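Local coordinates for Dye-decolorizing peroxidase tfu_3078 (Thermobifida fusca, PDB 5FW4), which uses a non-covalently bound heme b and hydrogen peroxide to oxidise many compounds, most readily anthraquinone dyes, though its physiological substrate is unknown, at residues A[87-91]-A[92-96]. Residues are numbered along the deposited sequence; the frame is centred on the assembly and turned at random.
Sequences LDLAE and EARKN
A90 O accepts a hydrogen bond from R94 N (2.9 Å), which closes one helical turn at the point where strand 81-89 gives way to the short helix 91-94. R94 then reaches back along the strand end: CG lies anti to the backbone N (chi1 -160°), beside the carbonyl carbon, and this with the extended chain carries the methylenes past L89, CG lying 4.0 Å from L89 CB, and on toward D183. Aliphatic length and a charged end suit arginine here, for its NE forms a salt bridge with D183, whose carboxylate also accepts a hydrogen bond from L89 N. Strand 81-89 is an inner strand of the four-stranded antiparallel sheet in the N-terminal of the two ferredoxin-like halves of the DyP fold, and helix 97-120 packs against it; L89, a buried leucine, meets A100 and S103 of that helix, while the small A93 fits close to S103. On the exposed side, K95 lies alongside E91, its NZ 3.6 Å from E91 CG. Bends at chi2 and chi4 bring K95 NZ back to E92 OE1 (2.7 Å) in a salt bridge, NZ meeting OE1 from above the carboxylate plane, whereas E91 OE2, 4.0 Å from K95 NZ, adds at most a longer-range attraction.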
# COMPACT_ATOMS: atom_id res chain seq x y z
N LEU A 87 8.14 -14.98 8.80
CA LEU A 87 7.40 -15.86 9.67
C LEU A 87 8.30 -16.76 10.52
O LEU A 87 9.39 -17.15 10.09
CB LEU A 87 6.47 -16.74 8.81
CG LEU A 87 5.53 -16.15 7.75
CD1 LEU A 87 6.14 -16.25 6.37
CD2 LEU A 87 4.19 -16.94 7.75
N ASP A 88 7.79 -17.17 11.69
CA ASP A 88 8.46 -18.08 12.58
C ASP A 88 7.61 -19.34 12.60
O ASP A 88 6.40 -19.26 12.33
CB ASP A 88 8.56 -17.51 13.99
CG ASP A 88 9.53 -16.32 14.05
OD1 ASP A 88 10.43 -16.35 13.21
OD2 ASP A 88 9.36 -15.40 14.89
N LEU A 89 8.25 -20.46 12.91
CA LEU A 89 7.49 -21.67 13.28
C LEU A 89 6.57 -21.31 14.44
O LEU A 89 6.94 -20.54 15.32
CB LEU A 89 8.45 -22.77 13.68
CG LEU A 89 9.28 -23.39 12.58
CD1 LEU A 89 10.45 -24.16 13.17
CD2 LEU A 89 8.38 -24.31 11.75
N ALA A 90 5.37 -21.89 14.47
CA ALA A 90 4.45 -21.63 15.55
C ALA A 90 5.11 -21.92 16.90
O ALA A 90 5.93 -22.80 17.03
CB ALA A 90 3.21 -22.51 15.37
N GLU A 91 4.72 -21.15 17.91
CA GLU A 91 5.29 -21.17 19.25
C GLU A 91 5.48 -22.56 19.87
O GLU A 91 6.56 -22.87 20.35
CB GLU A 91 4.41 -20.30 20.17
CG GLU A 91 4.61 -20.53 21.68
CD GLU A 91 3.70 -19.66 22.54
OE1 GLU A 91 3.90 -18.42 22.56
OE2 GLU A 91 2.78 -20.24 23.19
N GLU A 92 4.42 -23.37 19.87
CA GLU A 92 4.47 -24.69 20.48
C GLU A 92 5.38 -25.63 19.68
O GLU A 92 6.26 -26.26 20.25
CB GLU A 92 3.04 -25.27 20.62
CG GLU A 92 2.92 -26.45 21.57
CD GLU A 92 3.31 -26.13 23.01
OE1 GLU A 92 3.17 -24.97 23.45
OE2 GLU A 92 3.74 -27.05 23.73
N ALA A 93 5.19 -25.71 18.37
CA ALA A 93 6.04 -26.57 17.53
C ALA A 93 7.51 -26.23 17.66
O ALA A 93 8.36 -27.13 17.75
CB ALA A 93 5.62 -26.49 16.06
N ARG A 94 7.79 -24.93 17.75
CA ARG A 94 9.15 -24.40 17.76
C ARG A 94 9.97 -24.80 18.99
O ARG A 94 11.21 -24.78 18.96
CB ARG A 94 9.10 -22.87 17.67
CG ARG A 94 10.41 -22.27 17.18
CD ARG A 94 10.30 -20.76 17.01
NE ARG A 94 11.45 -20.23 16.29
CZ ARG A 94 12.66 -20.04 16.82
NH1 ARG A 94 12.91 -20.31 18.09
NH2 ARG A 94 13.64 -19.58 16.05
N LYS A 95 9.27 -25.15 20.07
CA LYS A 95 9.90 -25.48 21.34
C LYS A 95 10.88 -26.63 21.27
O LYS A 95 11.81 -26.66 22.05
CB LYS A 95 8.84 -25.79 22.43
CG LYS A 95 7.85 -24.66 22.67
CD LYS A 95 7.47 -24.52 24.14
CE LYS A 95 6.70 -23.23 24.39
NZ LYS A 95 5.29 -23.29 23.90
N ASN A 96 10.66 -27.58 20.36
CA ASN A 96 11.44 -28.83 20.29
C ASN A 96 11.83 -29.18 18.86
O ASN A 96 10.98 -29.16 17.98
CB ASN A 96 10.60 -30.00 20.84
CG ASN A 96 10.32 -29.87 22.32
OD1 ASN A 96 9.19 -29.57 22.72
ND2 ASN A 96 11.34 -30.10 23.15